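Eukaryotic translation initiation factor 4 gamma 5 (Trypanosoma cruzi, PDB 6OZU) probably serves as an eIF4G-type scaffold in translation initiation in the parasite, its crystallised MIF4G domain being an all-helical module likely to bind partner proteins. Local coordinates at residues L15-E20 with K27-N32; E100-A105 with L157-Y162; A203-L208 with F219-T224. One frame throughout, in Å; residues are numbered along the deposited sequence.

Contact 1: L15-E20 with K27-N32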
loop_
_atom_site.group_PDB
_atom_site.type_symbol
_atom_site.label_atom_id
_atom_site.label_comp_id
_atom_site.label_asym_id
_atom_site.label_seq_id
_atom_site.Cartn_x
_atom_site.Cartn_y
_atom_site.Cartn_z
ATOM N N LEU A 15 12.994 -10.003 9.663
ATOM C CA LEU A 15 12.408 -8.652 9.550
ATOM C C LEU A 15 13.154 -7.642 10.436
ATOM O O LEU A 15 13.268 -6.464 10.090
ATOM C CB LEU A 15 10.902 -8.658 9.885
ATOM C CG LEU A 15 9.969 -9.476 8.983
ATOM C CD1 LEU A 15 8.644 -9.711 9.655
ATOM C CD2 LEU A 15 9.761 -8.817 7.636
ATOM N N GLY A 16 13.667 -8.128 11.557
ATOM C CA GLY A 16 14.473 -7.340 12.472
ATOM C C GLY A 16 15.802 -6.948 11.847
ATOM O O GLY A 16 16.047 -5.755 11.631
ATOM N N ARG A 17 16.658 -7.955 11.501
ATOM C CA ARG A 17 17.985 -7.718 10.906
ATOM C C ARG A 17 17.988 -7.155 9.463
ATOM O O ARG A 17 19.053 -6.769 8.999
ATOM C CB ARG A 17 18.934 -8.948 10.980
ATOM C CG ARG A 17 18.316 -10.330 11.005
ATOM C CD ARG A 17 19.318 -11.399 11.427
ATOM N NE ARG A 17 18.822 -12.757 11.161
ATOM C CZ ARG A 17 18.398 -13.610 12.092
ATOM N NH1 ARG A 17 17.960 -14.813 11.747
ATOM N NH2 ARG A 17 18.412 -13.266 13.373
ATOM N N VAL A 18 16.842 -7.052 8.775
ATOM C CA VAL A 18 16.832 -6.589 7.385
ATOM C C VAL A 18 17.102 -5.057 7.270
ATOM O O VAL A 18 16.537 -4.230 7.999
ATOM C CB VAL A 18 15.586 -7.069 6.568
ATOM C CG1 VAL A 18 14.320 -6.284 6.904
ATOM C CG2 VAL A 18 15.864 -7.053 5.070
ATOM N N GLY A 19 18.018 -4.751 6.354
ATOM C CA GLY A 19 18.475 -3.418 5.975
ATOM C C GLY A 19 19.049 -3.403 4.568
ATOM O O GLY A 19 19.087 -4.445 3.896
ATOM N N GLU A 20 19.493 -2.211 4.110
ATOM C CA GLU A 20 20.070 -1.980 2.777
ATOM C C GLU A 20 21.257 -2.923 2.474
ATOM O O GLU A 20 21.246 -3.623 1.447
ATOM C CB GLU A 20 20.476 -0.502 2.632
ATOM C CG GLU A 20 20.953 -0.076 1.245
ATOM C CD GLU A 20 21.909 1.104 1.234
ATOM O OE1 GLU A 20 22.980 0.999 1.876
ATOM O OE2 GLU A 20 21.605 2.122 0.568
ATOM N N LYS A 27 17.091 -12.363 2.074
ATOM C CA LYS A 27 16.348 -13.027 1.010
ATOM C C LYS A 27 16.718 -14.510 1.000
ATOM O O LYS A 27 15.821 -15.354 0.880
ATOM C CB LYS A 27 16.675 -12.400 -0.350
ATOM C CG LYS A 27 15.941 -11.097 -0.620
ATOM C CD LYS A 27 16.339 -10.531 -1.959
ATOM C CE LYS A 27 15.511 -9.341 -2.314
ATOM N NZ LYS A 27 16.202 -8.494 -3.319
ATOM N N GLU A 28 18.031 -14.836 1.145
ATOM C CA GLU A 28 18.444 -16.239 1.139
ATOM C C GLU A 28 18.093 -16.937 2.464
ATOM O O GLU A 28 17.794 -18.132 2.429
ATOM C CB GLU A 28 19.912 -16.455 0.708
ATOM C CG GLU A 28 20.988 -15.844 1.589
ATOM C CD GLU A 28 22.343 -15.674 0.924
ATOM O OE1 GLU A 28 23.369 -15.986 1.576
ATOM O OE2 GLU A 28 22.384 -15.222 -0.245
ATOM N N GLU A 29 18.062 -16.193 3.610
ATOM C CA GLU A 29 17.633 -16.744 4.906
ATOM C C GLU A 29 16.140 -17.137 4.877
ATOM O O GLU A 29 15.759 -18.141 5.478
ATOM C CB GLU A 29 17.896 -15.758 6.048
ATOM C CG GLU A 29 19.281 -15.879 6.651
ATOM C CD GLU A 29 19.417 -15.358 8.069
ATOM O OE1 GLU A 29 20.441 -14.700 8.361
ATOM O OE2 GLU A 29 18.510 -15.620 8.894
ATOM N N LEU A 30 15.310 -16.344 4.165
ATOM C CA LEU A 30 13.876 -16.569 4.008
ATOM C C LEU A 30 13.615 -17.771 3.104
ATOM O O LEU A 30 12.799 -18.620 3.472
ATOM C CB LEU A 30 13.177 -15.301 3.491
ATOM C CG LEU A 30 11.643 -15.320 3.368
ATOM C CD1 LEU A 30 10.964 -15.355 4.732
ATOM C CD2 LEU A 30 11.163 -14.104 2.625
ATOM N N THR A 31 14.335 -17.882 1.955
ATOM C CA THR A 31 14.190 -19.029 1.039
ATOM C C THR A 31 14.629 -20.328 1.721
ATOM O O THR A 31 14.065 -21.384 1.430
ATOM C CB THR A 31 14.871 -18.806 -0.326
ATOM O OG1 THR A 31 16.292 -18.809 -0.172
ATOM C CG2 THR A 31 14.376 -17.540 -1.049
ATOM N N ASN A 32 15.588 -20.241 2.663
ATOM C CA ASN A 32 16.088 -21.380 3.442
ATOM C C ASN A 32 15.068 -21.891 4.479
ATOM O O ASN A 32 15.295 -22.940 5.078
ATOM C CB ASN A 32 17.455 -21.072 4.099
ATOM C CG ASN A 32 18.614 -20.920 3.135
ATOM O OD1 ASN A 32 18.597 -21.391 1.987
ATOM N ND2 ASN A 32 19.658 -20.245 3.588
#

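Contact 2: E100-A105 with L157-Y162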
loop_
_atom_site.group_PDB
_atom_site.type_symbol
_atom_site.label_atom_id
_atom_site.label_comp_id
_atom_site.label_asym_id
_atom_site.label_seq_id
_atom_site.Cartn_x
_atom_site.Cartn_y
_atom_site.Cartn_z
ATOM N N GLU A 100 -9.465 -2.838 4.356
ATOM C CA GLU A 100 -10.867 -2.834 4.803
ATOM C C GLU A 100 -10.901 -2.203 6.218
ATOM O O GLU A 100 -11.802 -1.423 6.527
ATOM C CB GLU A 100 -11.398 -4.252 4.902
ATOM C CG GLU A 100 -12.540 -4.586 3.968
ATOM C CD GLU A 100 -13.096 -5.975 4.242
ATOM O OE1 GLU A 100 -13.889 -6.115 5.201
ATOM O OE2 GLU A 100 -12.714 -6.924 3.525
ATOM N N ASN A 101 -9.901 -2.554 7.062
ATOM C CA ASN A 101 -9.711 -2.016 8.409
ATOM C C ASN A 101 -9.461 -0.532 8.309
ATOM O O ASN A 101 -10.141 0.227 9.007
ATOM C CB ASN A 101 -8.511 -2.675 9.117
ATOM C CG ASN A 101 -8.704 -4.094 9.563
ATOM O OD1 ASN A 101 -9.820 -4.612 9.671
ATOM N ND2 ASN A 101 -7.602 -4.774 9.814
ATOM N N ALA A 102 -8.492 -0.114 7.429
ATOM C CA ALA A 102 -8.171 1.286 7.192
ATOM C C ALA A 102 -9.413 2.077 6.767
ATOM O O ALA A 102 -9.637 3.138 7.326
ATOM C CB ALA A 102 -7.054 1.411 6.177
ATOM N N GLU A 103 -10.276 1.520 5.879
ATOM C CA GLU A 103 -11.522 2.158 5.443
ATOM C C GLU A 103 -12.503 2.361 6.610
ATOM O O GLU A 103 -12.964 3.481 6.828
ATOM C CB GLU A 103 -12.193 1.346 4.320
ATOM C CG GLU A 103 -13.439 2.015 3.758
ATOM C CD GLU A 103 -14.185 1.262 2.678
ATOM O OE1 GLU A 103 -13.747 0.152 2.300
ATOM O OE2 GLU A 103 -15.216 1.789 2.206
ATOM N N GLU A 104 -12.815 1.282 7.342
ATOM C CA GLU A 104 -13.716 1.277 8.495
ATOM C C GLU A 104 -13.226 2.139 9.670
ATOM O O GLU A 104 -14.062 2.709 10.371
ATOM C CB GLU A 104 -14.026 -0.167 8.946
ATOM C CG GLU A 104 -15.244 -0.315 9.853
ATOM C CD GLU A 104 -16.546 0.345 9.431
ATOM O OE1 GLU A 104 -16.921 0.250 8.239
ATOM O OE2 GLU A 104 -17.205 0.946 10.308
ATOM N N ALA A 105 -11.891 2.251 9.872
ATOM C CA ALA A 105 -11.292 3.071 10.921
ATOM C C ALA A 105 -11.567 4.556 10.630
ATOM O O ALA A 105 -11.892 5.307 11.549
ATOM C CB ALA A 105 -9.797 2.807 10.989
ATOM N N LEU A 157 -8.571 4.760 -3.005
ATOM C CA LEU A 157 -8.631 6.129 -3.538
ATOM C C LEU A 157 -10.064 6.645 -3.676
ATOM O O LEU A 157 -10.303 7.835 -3.494
ATOM C CB LEU A 157 -7.858 6.254 -4.866
ATOM C CG LEU A 157 -6.337 6.075 -4.782
ATOM C CD1 LEU A 157 -5.703 6.189 -6.130
ATOM C CD2 LEU A 157 -5.723 7.070 -3.846
ATOM N N GLU A 158 -11.020 5.746 -3.939
ATOM C CA GLU A 158 -12.446 6.067 -3.998
ATOM C C GLU A 158 -12.907 6.645 -2.654
ATOM O O GLU A 158 -13.395 7.766 -2.655
ATOM C CB GLU A 158 -13.278 4.836 -4.339
ATOM C CG GLU A 158 -13.308 4.490 -5.815
ATOM C CD GLU A 158 -14.418 3.521 -6.169
ATOM O OE1 GLU A 158 -15.594 3.830 -5.859
ATOM O OE2 GLU A 158 -14.111 2.450 -6.744
ATOM N N TRP A 159 -12.696 5.936 -1.515
ATOM C CA TRP A 159 -13.104 6.460 -0.208
ATOM C C TRP A 159 -12.173 7.545 0.306
ATOM O O TRP A 159 -12.622 8.460 0.989
ATOM C CB TRP A 159 -13.336 5.364 0.846
ATOM C CG TRP A 159 -12.161 4.490 1.182
ATOM C CD1 TRP A 159 -11.966 3.197 0.778
ATOM C CD2 TRP A 159 -11.111 4.781 2.135
ATOM N NE1 TRP A 159 -10.846 2.672 1.391
ATOM C CE2 TRP A 159 -10.283 3.637 2.205
ATOM C CE3 TRP A 159 -10.810 5.887 2.956
ATOM C CZ2 TRP A 159 -9.149 3.587 3.029
ATOM C CZ3 TRP A 159 -9.682 5.836 3.763
ATOM C CH2 TRP A 159 -8.870 4.697 3.798
ATOM N N LEU A 160 -10.888 7.478 -0.052
ATOM C CA LEU A 160 -9.897 8.479 0.353
ATOM C C LEU A 160 -10.221 9.853 -0.231
ATOM O O LEU A 160 -10.094 10.853 0.481
ATOM C CB LEU A 160 -8.502 8.008 -0.072
ATOM C CG LEU A 160 -7.294 8.651 0.600
ATOM C CD1 LEU A 160 -7.110 8.122 2.027
ATOM C CD2 LEU A 160 -6.048 8.384 -0.203
ATOM N N LEU A 161 -10.670 9.901 -1.518
ATOM C CA LEU A 161 -11.006 11.141 -2.211
ATOM C C LEU A 161 -12.483 11.508 -2.171
ATOM O O LEU A 161 -12.805 12.680 -1.983
ATOM C CB LEU A 161 -10.533 11.094 -3.671
ATOM C CG LEU A 161 -9.020 10.915 -3.955
ATOM C CD1 LEU A 161 -8.803 10.651 -5.440
ATOM C CD2 LEU A 161 -8.199 12.142 -3.509
ATOM N N TYR A 162 -13.380 10.535 -2.407
ATOM C CA TYR A 162 -14.830 10.762 -2.435
ATOM C C TYR A 162 -15.535 10.527 -1.106
ATOM O O TYR A 162 -16.730 10.792 -1.017
ATOM C CB TYR A 162 -15.504 9.938 -3.543
ATOM C CG TYR A 162 -15.093 10.309 -4.957
ATOM C CD1 TYR A 162 -15.648 11.411 -5.595
ATOM C CD2 TYR A 162 -14.211 9.511 -5.681
ATOM C CE1 TYR A 162 -15.317 11.726 -6.913
ATOM C CE2 TYR A 162 -13.859 9.825 -6.993
ATOM C CZ TYR A 162 -14.420 10.933 -7.606
ATOM O OH TYR A 162 -14.081 11.265 -8.886
#

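Contact 3: A203-L208 with F219-T224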
loop_
_atom_site.group_PDB
_atom_site.type_symbol
_atom_site.label_atom_id
_atom_site.label_comp_id
_atom_site.label_asym_id
_atom_site.label_seq_id
_atom_site.Cartn_x
_atom_site.Cartn_y
_atom_site.Cartn_z
ATOM N N ALA A 203 -3.656 5.139 -14.887
ATOM C CA ALA A 203 -4.887 4.450 -15.291
ATOM C C ALA A 203 -5.955 4.473 -14.184
ATOM O O ALA A 203 -7.135 4.657 -14.485
ATOM C CB ALA A 203 -4.570 3.016 -15.669
ATOM N N VAL A 204 -5.531 4.290 -12.913
ATOM C CA VAL A 204 -6.364 4.320 -11.703
ATOM C C VAL A 204 -6.983 5.712 -11.551
ATOM O O VAL A 204 -8.189 5.823 -11.317
ATOM C CB VAL A 204 -5.553 3.871 -10.451
ATOM C CG1 VAL A 204 -6.265 4.213 -9.136
ATOM C CG2 VAL A 204 -5.277 2.387 -10.515
ATOM N N LEU A 205 -6.166 6.762 -11.730
ATOM C CA LEU A 205 -6.628 8.140 -11.650
ATOM C C LEU A 205 -7.571 8.488 -12.772
ATOM O O LEU A 205 -8.464 9.298 -12.550
ATOM C CB LEU A 205 -5.474 9.158 -11.550
ATOM C CG LEU A 205 -4.436 8.941 -10.442
ATOM C CD1 LEU A 205 -3.411 10.028 -10.485
ATOM C CD2 LEU A 205 -5.077 8.866 -9.057
ATOM N N GLU A 206 -7.412 7.866 -13.954
ATOM C CA GLU A 206 -8.302 8.072 -15.110
ATOM C C GLU A 206 -9.668 7.441 -14.840
ATOM O O GLU A 206 -10.672 7.995 -15.276
ATOM C CB GLU A 206 -7.706 7.517 -16.412
ATOM C CG GLU A 206 -6.611 8.375 -17.028
ATOM C CD GLU A 206 -7.032 9.656 -17.731
ATOM O OE1 GLU A 206 -6.336 10.676 -17.536
ATOM O OE2 GLU A 206 -8.042 9.648 -18.471
ATOM N N GLU A 207 -9.711 6.301 -14.106
ATOM C CA GLU A 207 -10.945 5.631 -13.700
ATOM C C GLU A 207 -11.757 6.473 -12.727
ATOM O O GLU A 207 -12.964 6.606 -12.906
ATOM C CB GLU A 207 -10.669 4.260 -13.099
ATOM C CG GLU A 207 -10.614 3.179 -14.144
ATOM C CD GLU A 207 -10.383 1.782 -13.617
ATOM O OE1 GLU A 207 -11.349 0.982 -13.597
ATOM O OE2 GLU A 207 -9.226 1.485 -13.238
ATOM N N LEU A 208 -11.105 7.063 -11.715
ATOM C CA LEU A 208 -11.748 7.953 -10.745
ATOM C C LEU A 208 -12.379 9.168 -11.457
ATOM O O LEU A 208 -13.361 9.721 -10.976
ATOM C CB LEU A 208 -10.734 8.430 -9.693
ATOM C CG LEU A 208 -10.134 7.365 -8.782
ATOM C CD1 LEU A 208 -8.824 7.833 -8.226
ATOM C CD2 LEU A 208 -11.088 6.966 -7.683
ATOM N N PHE A 219 -10.225 19.008 -11.664
ATOM C CA PHE A 219 -8.962 19.741 -11.763
ATOM C C PHE A 219 -7.847 18.953 -11.061
ATOM O O PHE A 219 -6.758 18.828 -11.614
ATOM C CB PHE A 219 -9.081 21.188 -11.228
ATOM C CG PHE A 219 -7.878 22.049 -11.547
ATOM C CD1 PHE A 219 -7.722 22.622 -12.808
ATOM C CD2 PHE A 219 -6.877 22.255 -10.600
ATOM C CE1 PHE A 219 -6.579 23.381 -13.117
ATOM C CE2 PHE A 219 -5.741 23.027 -10.910
ATOM C CZ PHE A 219 -5.604 23.583 -12.165
ATOM N N LEU A 220 -8.148 18.370 -9.887
ATOM C CA LEU A 220 -7.204 17.564 -9.121
ATOM C C LEU A 220 -6.703 16.365 -9.917
ATOM O O LEU A 220 -5.491 16.210 -10.067
ATOM C CB LEU A 220 -7.813 17.105 -7.793
ATOM C CG LEU A 220 -6.887 16.280 -6.891
ATOM C CD1 LEU A 220 -6.490 17.047 -5.700
ATOM C CD2 LEU A 220 -7.528 15.016 -6.477
ATOM N N LEU A 221 -7.623 15.531 -10.436
ATOM C CA LEU A 221 -7.287 14.324 -11.198
ATOM C C LEU A 221 -6.616 14.607 -12.541
ATOM O O LEU A 221 -5.657 13.911 -12.889
ATOM C CB LEU A 221 -8.511 13.443 -11.358
ATOM C CG LEU A 221 -9.120 12.899 -10.063
ATOM C CD1 LEU A 221 -10.546 12.435 -10.282
ATOM C CD2 LEU A 221 -8.220 11.814 -9.421
ATOM N N LEU A 222 -7.069 15.661 -13.260
ATOM C CA LEU A 222 -6.480 16.053 -14.538
ATOM C C LEU A 222 -5.106 16.660 -14.398
ATOM O O LEU A 222 -4.251 16.371 -15.227
ATOM C CB LEU A 222 -7.401 16.978 -15.355
ATOM C CG LEU A 222 -8.659 16.314 -15.928
ATOM C CD1 LEU A 222 -9.560 17.324 -16.537
ATOM C CD2 LEU A 222 -8.307 15.281 -16.971
ATOM N N ASN A 223 -4.886 17.526 -13.376
ATOM C CA ASN A 223 -3.577 18.141 -13.143
ATOM C C ASN A 223 -2.551 17.101 -12.684
ATOM O O ASN A 223 -1.389 17.188 -13.091
ATOM C CB ASN A 223 -3.643 19.316 -12.166
ATOM C CG ASN A 223 -2.567 20.346 -12.383
ATOM O OD1 ASN A 223 -2.078 20.982 -11.458
ATOM N ND2 ASN A 223 -2.149 20.504 -13.613
ATOM N N THR A 224 -2.997 16.107 -11.878
ATOM C CA THR A 224 -2.170 15.014 -11.361
ATOM C C THR A 224 -1.682 14.114 -12.518
ATOM O O THR A 224 -0.470 13.895 -12.657
ATOM C CB THR A 224 -2.892 14.273 -10.221
ATOM O OG1 THR A 224 -3.115 15.187 -9.148
ATOM C CG2 THR A 224 -2.105 13.123 -9.700
#

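Contact 1: L15-E20 with K27-N32
R17 and E29 form a salt bridge on the protein surface, linking the C-terminal end of helix 6-17 to the next helix, 23-31. It is the single close contact between these segments and buries little area. The arginine offers NH1, which donates to E29 OE2 at 3.0 Å along a nearly straight path, the N-H...O angle being 163°. OE2 lies at the edge of the guanidinium, close to its plane, and accepts through its syn lone pair, on the side of the other carboxylate oxygen. The grip is single-pronged. R17 NE stays 3.7 Å from E29 OE2, and the two flat groups are turned 40° against each other, so the parallel two-bond arrangement is not reached. Both chains run extended, R17 from CG to NE and E29 beyond CG, and they cross at about a right angle, meeting at their polar ends. R17 departs from a staggered chi1 (28°), but it also touches a crystal neighbour, so this conformation may owe something to the lattice. The turn beside the bridge has its own polar ties: N22 takes a hydrogen bond from G19 N and gives one to R17 O, while V18 leans on L23 and M26. These are the first two helices of the model, in the helical MIF4G fold, which is HEAT-like. Buried L15 packs inward against V49 and I50 of helix 40-53 and Y66 of helix 63-76, while K27 and T31 reach S72 and D76 along helix 63-76.

Contact 2: E100-A105 with L157-Y162
E103 lays its aliphatic chain over one face of the W159 indole. With CG anti to the backbone N (chi1 -176°) and the chain extended, E103 CG comes 3.6 Å from the centroid of the five-membered ring, a CH-pi contact over the face. E103 CB sits 3.5 Å from W159 NE1, and the carboxylate lies nearly parallel to the ring plane (6°), with E103 CD 3.5 Å from W159 CD1. The tryptophan takes the less common rotamer, CG wedged between its backbone N and carbonyl carbon (chi1 60°), which sends the indole across to helix 82-112. Its opposite face has L160 CB above it, offset toward the rim. In the helical stack of the MIF4G domain, this ring bridges helix 150-162 to the long helix 82-112, with helix 118-144 alongside: Q132 touches the indole and donates to A102 O. That carbonyl oxygen meets W159 CH2 obliquely at 3.9 Å, and A102 CB lies 4.4 Å from W159 CZ2. The carboxylate finds its polar partners beyond the indole: E103 OE2 in a salt bridge with R166, OE1 in a weak hydrogen bond with H155.

Contact 3: A203-L208 with F219-T224
L205 and T224 press methyl to methyl, L205 CD1 lying 3.4 Å from T224 CG2, the tightest point between segments 203-208 and 219-224. The threonine's torsion explains the fit: CG2 stands anti to the backbone N and reaches for the leucine, while T224 OG1 turns back and donates to L220 O at 2.7 Å. That carbonyl also receives T224 N, from the opposite face of its plane, so the hydroxyl is held within its own helix and a methyl is left to meet the leucine. The two segments run nearly antiparallel, 155° apart, with axes 9.6 Å apart at closest approach, and belong to the last two helices of this HEAT-like MIF4G fold. Toward the C-terminal end of helix 194-208, L221 splits its two methyls over the opposing helix, L221 CD2 at 4.0 Å from L205 O and L221 CD1 at 3.9 Å from L208 C, spanning about one turn. Inward, helix 173-186 closes the packing, F179 touching L205 and L183 touching T224. The outer side is looser: E206 and exposed L222 start away from the facing segment, and their ends come nearer without touching it; E206 instead reaches V225, one residue further along helix 215-235, and L222 rests on M209.

Overall arrangement
The three contacts follow one another along the chain within a single MIF4G domain. No active site is known; the one ion nearby is a sulfate at weak range from K27 in contact 1, probably from the crystallisation liquor. Contacts 2 and 3 are neighbours, with centres 17 Å apart, and they touch through helices 150-162 and 194-208. Y162 OH lies 2.7 Å from L208 O, probably a hydrogen bond, and L157 CD1 packs 3.6 Å from V204 CG1, so the two form one continuous buried block. Contact 1 stands apart, across the middle of the molecule from both: its centre is 32 Å from that of contact 2 and 37 Å from that of contact 3, and the nearest atoms of contacts 1 and 2 are about 17 Å apart.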